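Local coordinates for nucleoside phosphorylase, putative (Trypanosoma brucei, PDB 3BJE), which catalyses the phosphorolysis of uridine to uracil and ribose 1-phosphate, working as a homodimeric uridine phosphorylase, at residues 24-27 / 31-34; 29-32 / 37-40; 199-204 / 268-273; 255-258 / 264-267. All blocks are in the same frame, centred on the assembly; numbering follows the deposited sequence.

Contact 1 of 4, residues 24-27 / 31-34. With R1P (1-O-phosphono-alpha-D-ribofuranose), chain E.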
loop_
_atom_site.group_PDB
_atom_site.type_symbol
_atom_site.label_atom_id
_atom_site.label_comp_id
_atom_site.label_asym_id
_atom_site.label_seq_id
_atom_site.Cartn_x
_atom_site.Cartn_y
_atom_site.Cartn_z
ATOM N N LEU A 24 -18.692 1.299 -6.495
ATOM C CA LEU A 24 -17.835 0.835 -7.576
ATOM C C LEU A 24 -17.883 1.856 -8.705
ATOM O O LEU A 24 -18.666 1.714 -9.646
ATOM C CB LEU A 24 -18.307 -0.536 -8.044
ATOM C CG LEU A 24 -17.488 -1.249 -9.109
ATOM C CD1 LEU A 24 -16.031 -1.411 -8.700
ATOM C CD2 LEU A 24 -18.141 -2.598 -9.364
ATOM N N PRO A 25 -17.056 2.909 -8.600
ATOM C CA PRO A 25 -17.054 3.979 -9.603
ATOM C C PRO A 25 -16.602 3.496 -10.982
ATOM O O PRO A 25 -15.501 2.960 -11.117
ATOM C CB PRO A 25 -16.064 5.005 -9.027
ATOM C CG PRO A 25 -15.907 4.648 -7.589
ATOM C CD PRO A 25 -16.083 3.165 -7.522
ATOM N N ILE A 26 -17.458 3.675 -11.989
ATOM C CA ILE A 26 -17.127 3.316 -13.372
ATOM C C ILE A 26 -17.214 4.555 -14.243
ATOM O O ILE A 26 -18.215 5.266 -14.217
ATOM C CB ILE A 26 -18.092 2.269 -13.956
ATOM C CG1 ILE A 26 -18.161 1.028 -13.067
ATOM C CG2 ILE A 26 -17.643 1.869 -15.370
ATOM C CD1 ILE A 26 -16.843 0.335 -12.894
ATOM N N GLY A 27 -16.166 4.799 -15.024
ATOM C CA GLY A 27 -16.113 5.972 -15.890
ATOM C C GLY A 27 -17.117 5.883 -17.020
ATOM O O GLY A 27 -17.664 4.814 -17.304
ATOM N N THR A 31 -14.227 2.339 -17.813
ATOM C CA THR A 31 -13.053 1.974 -17.003
ATOM C C THR A 31 -13.335 2.067 -15.506
ATOM O O THR A 31 -14.116 2.894 -15.054
ATOM C CB THR A 31 -11.806 2.850 -17.290
ATOM O OG1 THR A 31 -12.068 4.210 -16.926
ATOM C CG2 THR A 31 -11.418 2.772 -18.753
ATOM N N THR A 32 -12.679 1.189 -14.762
ATOM C CA THR A 32 -12.618 1.260 -13.314
ATOM C C THR A 32 -11.735 2.449 -12.875
ATOM O O THR A 32 -11.105 3.132 -13.712
ATOM C CB THR A 32 -12.154 -0.086 -12.714
ATOM O OG1 THR A 32 -11.149 -0.701 -13.535
ATOM C CG2 THR A 32 -13.337 -1.030 -12.614
ATOM N N LEU A 33 -11.720 2.725 -11.576
ATOM C CA LEU A 33 -11.160 3.967 -11.049
ATOM C C LEU A 33 -9.638 4.061 -11.054
ATOM O O LEU A 33 -9.089 5.132 -11.337
ATOM C CB LEU A 33 -11.667 4.188 -9.632
ATOM C CG LEU A 33 -11.370 5.506 -8.952
ATOM C CD1 LEU A 33 -11.879 6.689 -9.793
ATOM C CD2 LEU A 33 -12.031 5.510 -7.574
ATOM N N HIS A 34 -8.965 2.973 -10.726
ATOM C CA HIS A 34 -7.497 2.964 -10.615
ATOM C C HIS A 34 -6.852 2.253 -11.783
ATOM O O HIS A 34 -5.957 2.786 -12.434
ATOM C CB HIS A 34 -7.062 2.315 -9.287
ATOM C CG HIS A 34 -7.594 3.029 -8.082
ATOM N ND1 HIS A 34 -8.814 2.742 -7.513
ATOM C CD2 HIS A 34 -7.063 4.034 -7.346
ATOM C CE1 HIS A 34 -9.029 3.571 -6.501
ATOM N NE2 HIS A 34 -7.968 4.350 -6.369
HETATM C C5 R1P E . -7.153 6.136 -3.496
HETATM O O5 R1P E . -7.753 6.511 -4.739
HETATM C C4 R1P E . -6.000 7.085 -3.188
HETATM O O4 R1P E . -6.428 8.458 -3.169
HETATM C C1 R1P E . -6.240 9.070 -1.891
HETATM C C2 R1P E . -6.145 7.853 -0.961
HETATM O O2 R1P E . -5.566 8.139 0.327
HETATM C C3 R1P E . -5.392 6.834 -1.816
HETATM O O3 R1P E . -3.982 7.097 -1.872
HETATM O O1 R1P E . -5.119 10.018 -1.851
HETATM P P R1P E . -4.224 10.571 -3.090
HETATM O O1P R1P E . -3.554 9.244 -3.520
HETATM O O2P R1P E . -3.228 11.554 -2.494
HETATM O O3P R1P E . -5.210 11.169 -4.041
HETATM O O HOH W 1 -13.624 1.175 -10.047
HETATM O O HOH W 2 -14.078 5.078 -12.516
#
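A single direct hydrogen bond joins the two segments: Gly27 N donates to Thr31 O at 2.8 Å, almost straight at 175°. The same oxygen also lies 3.5 Å from Ile26 CA in a CA-H...O contact. Further back the backbones part and water 1 fills in, donating to Pro25 O at 2.8 Å. The same water accepts from Leu33 N at 2.9 Å. Water 2 offers Pro25 O and Thr31 O weaker bonds. The chain thus doubles back antiparallel as an irregular hairpin-like loop ahead of strand 45-49, one rung direct and the next bridged by water. Apolar contacts lie to either side of this backbone. Pro25 CG meets Leu33 CD2 at 4.0 Å where the two side chains cross, while Ile26 CD1 touches Thr32 CG2 at 3.8 Å, the two side chains running alongside each other in one direction. Ile26 reaches there because its CG1 branch stands anti to the carbonyl carbon (chi1 -55°). Thr32 turns its hydroxyl to Leu35 O and packs on Glu106 and Leu110 of helix 97-112. The polar contact at the end of 31-34 is with a ligand: His34 NE2, used at the ring edge and in its plane, shares a hydrogen bond of 2.7 Å with O5 of ribose 1-phosphate. Arg54, Arg145 and Glu294 of the second subunit bind the same ligand, so His34 completes a site shared across the dimer, as in related nucleoside phosphorylases. With ND1 bonded to Glu106 OE2, the His34 ring is held at both nitrogens, which fixes its rotation.

Contact 2 of 4, residues 29-32 / 37-40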
loop_
_atom_site.group_PDB
_atom_site.type_symbol
_atom_site.label_atom_id
_atom_site.label_comp_id
_atom_site.label_asym_id
_atom_site.label_seq_id
_atom_site.Cartn_x
_atom_site.Cartn_y
_atom_site.Cartn_z
ATOM N N ASP A 29 -16.251 5.998 -19.915
ATOM C CA ASP A 29 -15.540 5.153 -20.880
ATOM C C ASP A 29 -15.535 3.657 -20.526
ATOM O O ASP A 29 -14.896 2.862 -21.217
ATOM C CB ASP A 29 -14.100 5.656 -21.066
ATOM C CG ASP A 29 -13.290 5.639 -19.780
ATOM O OD1 ASP A 29 -13.841 5.300 -18.705
ATOM O OD2 ASP A 29 -12.091 5.986 -19.857
ATOM N N GLY A 30 -16.241 3.279 -19.460
ATOM C CA GLY A 30 -16.302 1.887 -19.022
ATOM C C GLY A 30 -15.065 1.406 -18.274
ATOM O O GLY A 30 -14.854 0.191 -18.136
ATOM N N THR A 31 -14.227 2.339 -17.813
ATOM C CA THR A 31 -13.053 1.974 -17.003
ATOM C C THR A 31 -13.335 2.067 -15.506
ATOM O O THR A 31 -14.116 2.894 -15.054
ATOM C CB THR A 31 -11.806 2.850 -17.290
ATOM O OG1 THR A 31 -12.068 4.210 -16.926
ATOM C CG2 THR A 31 -11.418 2.772 -18.753
ATOM N N THR A 32 -12.679 1.189 -14.762
ATOM C CA THR A 32 -12.618 1.260 -13.314
ATOM C C THR A 32 -11.735 2.449 -12.875
ATOM O O THR A 32 -11.105 3.132 -13.712
ATOM C CB THR A 32 -12.154 -0.086 -12.714
ATOM O OG1 THR A 32 -11.149 -0.701 -13.535
ATOM C CG2 THR A 32 -13.337 -1.030 -12.614
ATOM N N CYS A 37 -8.769 0.134 -17.368
ATOM C CA CYS A 37 -8.951 -0.943 -18.330
ATOM C C CYS A 37 -10.443 -1.187 -18.482
ATOM O O CYS A 37 -11.201 -1.016 -17.526
ATOM C CB CYS A 37 -8.257 -2.191 -17.795
ATOM S SG CYS A 37 -8.273 -3.597 -18.884
ATOM N N LYS A 38 -10.870 -1.534 -19.696
ATOM C CA LYS A 38 -12.282 -1.820 -19.974
ATOM C C LYS A 38 -12.460 -3.326 -20.001
ATOM O O LYS A 38 -11.485 -4.052 -20.200
ATOM C CB LYS A 38 -12.693 -1.220 -21.327
ATOM C CG LYS A 38 -12.295 0.232 -21.500
ATOM C CD LYS A 38 -12.934 0.846 -22.740
ATOM C CE LYS A 38 -12.401 2.249 -22.994
ATOM N NZ LYS A 38 -11.035 2.205 -23.593
ATOM N N SER A 39 -13.688 -3.815 -19.829
ATOM C CA SER A 39 -13.918 -5.271 -19.763
ATOM C C SER A 39 -13.277 -6.016 -20.937
ATOM O O SER A 39 -12.632 -7.051 -20.748
ATOM C CB SER A 39 -15.403 -5.602 -19.733
ATOM O OG SER A 39 -16.010 -5.180 -18.522
ATOM N N ASP A 40 -13.458 -5.489 -22.146
ATOM C CA ASP A 40 -13.017 -6.207 -23.339
ATOM C C ASP A 40 -11.516 -6.110 -23.595
ATOM O O ASP A 40 -11.014 -6.709 -24.542
ATOM C CB ASP A 40 -13.839 -5.830 -24.592
ATOM C CG ASP A 40 -13.603 -4.405 -25.095
ATOM O OD1 ASP A 40 -12.835 -3.622 -24.504
ATOM O OD2 ASP A 40 -14.229 -4.063 -26.127
HETATM O O HOH W 3 -15.582 -1.786 -19.535
#
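Lys38 lays its aliphatic chain along the backbone of Asp29 and Gly30, which form the start of an Asx turn: Asp29 OD1 accepts from Thr31 N, two residues on, at 3.1 Å. From CB, placed near Gly30 O, the Lys38 chain sets out with CG anti to the carbonyl carbon (chi1 -49°). CG then touches the Thr31 methyl, CG2, at 3.8 Å, the two side chains crossing at a slant. CD comes within 3.2 Å of Asp29 O, and CE follows at 3.1 Å from that same oxygen, so two consecutive methylenes meet the outer end of one carbonyl oxygen. At CE the chain bends (chi4 77°), and the bend turns NZ away from Asp29, short of any contact with its carboxylate; OD2 forms a salt bridge with Arg71 instead. Opposite charges 5.4 Å apart, Asp29 OD2 and Lys38 NZ, may still attract weakly. OD1 of Asp29 is held within its own segment. Thr31 OG1 donates to OD1 at 2.7 Å from the syn side, and Thr31 N reaches this oxygen from the same face but much farther out of the plane, so the backbone N-H and the hydroxyl of one threonine grip the same oxygen. No direct hydrogen bond crosses between 29-32 and 37-40. Water 3 accepts from Ser39 N at 2.8 Å, where a 3-10 turn begins, and also sits against Gly30 O. Cys37 lies on Leu110 of helix 97-112. Its carbonyl oxygen is buried without a hydrogen-bond partner; what it meets across the contact is the CA-H of Thr31, with Thr31 CA and Cys37 O 3.6 Å apart.

Contact 3 of 4, residues 199-204 / 268-273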
loop_
_atom_site.group_PDB
_atom_site.type_symbol
_atom_site.label_atom_id
_atom_site.label_comp_id
_atom_site.label_asym_id
_atom_site.label_seq_id
_atom_site.Cartn_x
_atom_site.Cartn_y
_atom_site.Cartn_z
ATOM N N THR A 199 6.449 -16.940 17.487
ATOM C CA THR A 199 7.020 -15.686 17.022
ATOM C C THR A 199 6.340 -14.504 17.691
ATOM O O THR A 199 5.282 -14.634 18.292
ATOM C CB THR A 199 6.862 -15.476 15.492
ATOM O OG1 THR A 199 5.532 -15.042 15.178
ATOM C CG2 THR A 199 7.167 -16.740 14.693
ATOM N N GLY A 200 6.942 -13.330 17.537
ATOM C CA GLY A 200 6.350 -12.088 18.018
ATOM C C GLY A 200 5.052 -11.700 17.347
ATOM O O GLY A 200 4.377 -10.768 17.796
ATOM N N LEU A 201 4.687 -12.407 16.270
ATOM C CA LEU A 201 3.344 -12.237 15.688
ATOM C C LEU A 201 2.254 -12.744 16.641
ATOM O O LEU A 201 1.079 -12.588 16.350
ATOM C CB LEU A 201 3.236 -12.910 14.326
ATOM C CG LEU A 201 4.168 -12.259 13.284
ATOM C CD1 LEU A 201 4.374 -13.177 12.089
ATOM C CD2 LEU A 201 3.667 -10.873 12.795
ATOM N N ARG A 202 2.628 -13.303 17.793
ATOM C CA ARG A 202 1.680 -13.502 18.877
ATOM C C ARG A 202 0.880 -12.220 19.191
ATOM O O ARG A 202 -0.192 -12.290 19.757
ATOM C CB ARG A 202 2.375 -14.051 20.134
ATOM C CG ARG A 202 3.289 -13.057 20.837
ATOM C CD ARG A 202 3.912 -13.636 22.096
ATOM N NE ARG A 202 4.634 -14.879 21.825
ATOM C CZ ARG A 202 5.876 -14.959 21.358
ATOM N NH1 ARG A 202 6.593 -13.859 21.133
ATOM N NH2 ARG A 202 6.402 -16.161 21.114
ATOM N N ALA A 203 1.439 -11.063 18.835
ATOM C CA ALA A 203 0.804 -9.768 19.110
ATOM C C ALA A 203 -0.179 -9.317 18.027
ATOM O O ALA A 203 -0.848 -8.297 18.193
ATOM C CB ALA A 203 1.879 -8.709 19.298
ATOM N N ILE A 204 -0.274 -10.082 16.938
ATOM C CA ILE A 204 -1.011 -9.650 15.741
ATOM C C ILE A 204 -2.047 -10.698 15.362
ATOM O O ILE A 204 -1.763 -11.880 15.375
ATOM C CB ILE A 204 -0.045 -9.456 14.544
ATOM C CG1 ILE A 204 1.090 -8.490 14.922
ATOM C CG2 ILE A 204 -0.781 -8.973 13.283
ATOM C CD1 ILE A 204 0.622 -7.027 15.102
ATOM N N PRO A 268 11.122 -7.068 16.321
ATOM C CA PRO A 268 12.452 -6.724 15.812
ATOM C C PRO A 268 13.239 -7.901 15.251
ATOM O O PRO A 268 14.121 -7.693 14.418
ATOM C CB PRO A 268 13.162 -6.142 17.045
ATOM C CG PRO A 268 12.461 -6.760 18.194
ATOM C CD PRO A 268 11.020 -6.840 17.776
ATOM N N ASN A 269 12.961 -9.105 15.743
ATOM C CA ASN A 269 13.656 -10.305 15.297
ATOM C C ASN A 269 12.829 -11.146 14.350
ATOM O O ASN A 269 13.043 -12.357 14.242
ATOM C CB ASN A 269 14.091 -11.118 16.524
ATOM C CG ASN A 269 14.969 -10.307 17.462
ATOM O OD1 ASN A 269 15.898 -9.623 17.005
ATOM N ND2 ASN A 269 14.691 -10.379 18.763
ATOM N N MET A 270 11.940 -10.493 13.604
ATOM C CA MET A 270 11.046 -11.183 12.667
ATOM C C MET A 270 11.759 -12.177 11.755
ATOM O O MET A 270 11.283 -13.293 11.551
ATOM C CB MET A 270 10.270 -10.173 11.812
ATOM C CG MET A 270 9.220 -10.848 10.933
ATOM S SD MET A 270 8.341 -9.677 9.885
ATOM C CE MET A 270 7.263 -8.845 11.052
ATOM N N VAL A 271 12.887 -11.779 11.180
ATOM C CA VAL A 271 13.534 -12.641 10.199
ATOM C C VAL A 271 14.007 -13.961 10.820
ATOM O O VAL A 271 13.692 -15.033 10.323
ATOM C CB VAL A 271 14.711 -11.908 9.517
ATOM C CG1 VAL A 271 15.701 -12.890 8.917
ATOM C CG2 VAL A 271 14.177 -10.992 8.460
ATOM N N GLU A 272 14.751 -13.878 11.912
ATOM C CA GLU A 272 15.244 -15.064 12.595
ATOM C C GLU A 272 14.118 -15.910 13.147
ATOM O O GLU A 272 14.180 -17.141 13.073
ATOM C CB GLU A 272 16.224 -14.685 13.715
ATOM C CG GLU A 272 17.618 -14.317 13.225
ATOM C CD GLU A 272 18.649 -14.257 14.360
ATOM O OE1 GLU A 272 18.659 -13.248 15.089
ATOM O OE2 GLU A 272 19.458 -15.203 14.501
ATOM N N GLU A 273 13.077 -15.256 13.668
ATOM C CA GLU A 273 11.917 -15.987 14.176
ATOM C C GLU A 273 11.232 -16.778 13.056
ATOM O O GLU A 273 11.049 -18.009 13.157
ATOM C CB GLU A 273 10.927 -15.057 14.862
ATOM C CG GLU A 273 11.459 -14.415 16.112
ATOM C CD GLU A 273 10.456 -13.467 16.768
ATOM O OE1 GLU A 273 9.352 -13.351 16.237
ATOM O OE2 GLU A 273 10.779 -12.855 17.815
HETATM O O HOH W 4 9.307 -13.388 20.011
#
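The flat carboxylate of Glu273 receives Gly200 N, which lies in the ST turn and 3-10 turn after helix 186-198, on the syn side of OE1, 34° out of the plane, in a nearly straight bond of 2.7 Å. Its other oxygen, OE2, accepts a hydrogen bond from water 4 (2.7 Å), which in turn accepts from Arg202 NH1 at the edge of the guanidinium. One face of that guanidinium is covered by Thr199 O, 3.1 Å above its centre, and its NH2 bonds Glu197 O. Thr199 opens the ST turn, its OG1 accepting from Leu201 N at 3.0 Å, and this leads into the 3-10 segment 200-203. The same hydroxyl is also bonded to Val195 O of helix 186-198. Glu273 reaches across in an extended form beyond CG, its side chain crossing that of Thr199, and OE1 also lies 3.4 Å from Thr199 CB. The link therefore ties the 3-10 turn to the first turn of helix 270-276 in the phosphorylase fold, 73 residues on from Gly200 to Glu273. Tyr176 of the second subunit packs on Leu201, Ile204 and Met270. Apart from the polar link the apolar touch is slight: Leu201 CD2 meets Met270 CE at 4.5 Å.

Contact 4 of 4, residues 255-258 / 264-267. With URA (uracil), chain D.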
loop_
_atom_site.group_PDB
_atom_site.type_symbol
_atom_site.label_atom_id
_atom_site.label_comp_id
_atom_site.label_asym_id
_atom_site.label_seq_id
_atom_site.Cartn_x
_atom_site.Cartn_y
_atom_site.Cartn_z
ATOM N N GLY A 255 10.831 -6.398 10.157
ATOM C CA GLY A 255 11.892 -6.637 11.126
ATOM C C GLY A 255 13.221 -5.953 10.821
ATOM O O GLY A 255 14.237 -6.308 11.407
ATOM N N ARG A 256 13.226 -4.964 9.917
ATOM C CA ARG A 256 14.410 -4.129 9.703
ATOM C C ARG A 256 14.524 -3.084 10.814
ATOM O O ARG A 256 13.528 -2.479 11.208
ATOM C CB ARG A 256 14.385 -3.445 8.327
ATOM C CG ARG A 256 14.552 -4.394 7.150
ATOM C CD ARG A 256 14.561 -3.669 5.817
ATOM N NE ARG A 256 15.095 -4.537 4.781
ATOM C CZ ARG A 256 14.391 -5.410 4.061
ATOM N NH1 ARG A 256 13.082 -5.529 4.194
ATOM N NH2 ARG A 256 15.008 -6.177 3.174
ATOM N N ARG A 257 15.742 -2.892 11.303
ATOM C CA ARG A 257 16.037 -1.974 12.407
ATOM C C ARG A 257 16.615 -0.671 11.841
ATOM O O ARG A 257 17.731 -0.658 11.303
ATOM C CB ARG A 257 17.040 -2.632 13.359
ATOM C CG ARG A 257 16.466 -3.781 14.174
ATOM C CD ARG A 257 17.577 -4.447 15.001
ATOM N NE ARG A 257 17.154 -5.652 15.740
ATOM C CZ ARG A 257 17.073 -5.759 17.071
ATOM N NH1 ARG A 257 17.330 -4.720 17.865
ATOM N NH2 ARG A 257 16.722 -6.924 17.620
ATOM N N VAL A 258 15.839 0.402 11.931
ATOM C CA VAL A 258 16.200 1.686 11.319
ATOM C C VAL A 258 16.186 2.824 12.335
ATOM O O VAL A 258 15.114 3.272 12.790
ATOM C CB VAL A 258 15.257 2.049 10.158
ATOM C CG1 VAL A 258 15.658 3.394 9.525
ATOM C CG2 VAL A 258 15.236 0.925 9.111
ATOM N N HIS A 264 11.349 0.818 19.078
ATOM C CA HIS A 264 9.893 0.718 19.162
ATOM C C HIS A 264 9.280 -0.437 18.368
ATOM O O HIS A 264 8.037 -0.550 18.276
ATOM C CB HIS A 264 9.266 2.017 18.652
ATOM C CG HIS A 264 9.734 3.228 19.386
ATOM N ND1 HIS A 264 9.376 3.486 20.692
ATOM C CD2 HIS A 264 10.499 4.274 18.990
ATOM C CE1 HIS A 264 9.919 4.629 21.074
ATOM N NE2 HIS A 264 10.604 5.128 20.061
ATOM N N LEU A 265 10.114 -1.288 17.781
ATOM C CA LEU A 265 9.603 -2.365 16.971
ATOM C C LEU A 265 8.868 -3.413 17.790
ATOM O O LEU A 265 9.319 -3.788 18.872
ATOM C CB LEU A 265 10.738 -3.079 16.246
ATOM C CG LEU A 265 11.468 -2.248 15.201
ATOM C CD1 LEU A 265 12.465 -3.124 14.448
ATOM C CD2 LEU A 265 10.461 -1.577 14.254
ATOM N N THR A 266 7.745 -3.893 17.259
ATOM C CA THR A 266 6.980 -4.979 17.875
ATOM C C THR A 266 7.616 -6.346 17.635
ATOM O O THR A 266 7.556 -7.235 18.514
ATOM C CB THR A 266 5.552 -4.975 17.313
ATOM O OG1 THR A 266 5.021 -3.665 17.462
ATOM C CG2 THR A 266 4.606 -5.960 18.044
ATOM N N VAL A 267 8.185 -6.527 16.447
ATOM C CA VAL A 267 8.802 -7.800 16.069
ATOM C C VAL A 267 10.192 -7.554 15.485
ATOM O O VAL A 267 10.436 -7.787 14.304
ATOM C CB VAL A 267 7.954 -8.606 15.050
ATOM C CG1 VAL A 267 8.399 -10.054 15.022
ATOM C CG2 VAL A 267 6.445 -8.519 15.390
HETATM N N1 URA D . 10.757 -6.908 -1.234
HETATM C C2 URA D . 10.313 -6.946 0.042
HETATM O O2 URA D . 9.107 -6.668 0.335
HETATM N N3 URA D . 11.149 -7.260 1.020
HETATM C C4 URA D . 12.443 -7.538 0.773
HETATM O O4 URA D . 13.177 -7.831 1.732
HETATM C C5 URA D . 12.921 -7.490 -0.522
HETATM C C6 URA D . 12.035 -7.163 -1.531
#
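Leu265 directs CD1 onto the backbone of the facing segment, 3.5 Å from Arg256 O and 4.1 Å from Arg257 CG, where Leu265 and Arg257 cross. Its CG sits anti to the carbonyl carbon (chi1 -66°), carrying the methyl over that carbonyl. Beside it, Gly255 CA lies 3.7 Å from Val267 O; Gly255 has positive phi, favourable to glycine. No hydrogen bond joins the two segments, which pack by van der Waals contact alone within the loop between strand 239-246 and helix 270-276. That loop carries the uracil-recognition element: the side chain of Arg256 leaves the backbone away from 264-267 and runs extended from CG to NE, bringing its guanidinium edge onto uracil O4 in its own plane. Arg256 NH2 donates to uracil O4 at 2.9 Å, nearly straight, whereas NH1 gives O4 only a weak bond of 3.4 Å (136°). NH1 is otherwise held by Phe250 O and Gln254 OE1, and Phe250 adds a cation-pi contact. Gln254 also bonds uracil, and this Gln/Arg pair is the base-recognition pair familiar from uridine phosphorylases. Arg257 instead turns NH2 to Asn269 OD1, while its backbone N meets Asp23 OD2 of the second subunit.

Overall arrangement
All four contacts lie toward the periphery, their centres 22 to 25 Å from the chain's centre. Contacts 1 and 2 are partly buried, follow one another in the N-terminal arm and share Thr31 and Thr32; both lean on waters. Contacts 3 and 4 are more buried and sit about 10 Å apart between centres, contact 4 nested inside the loop closed by contact 3. They touch, for example by Glu273 on Val267. A charged side chain's hydrogen bond carries contact 3; contact 4 is van der Waals packing, partly of carbon on carbonyl oxygens. Contacts 1, 3 and 4 meet the second subunit, and contacts 1 and 4 each lend a residue to a ligand: ribose 1-phosphate or uracil.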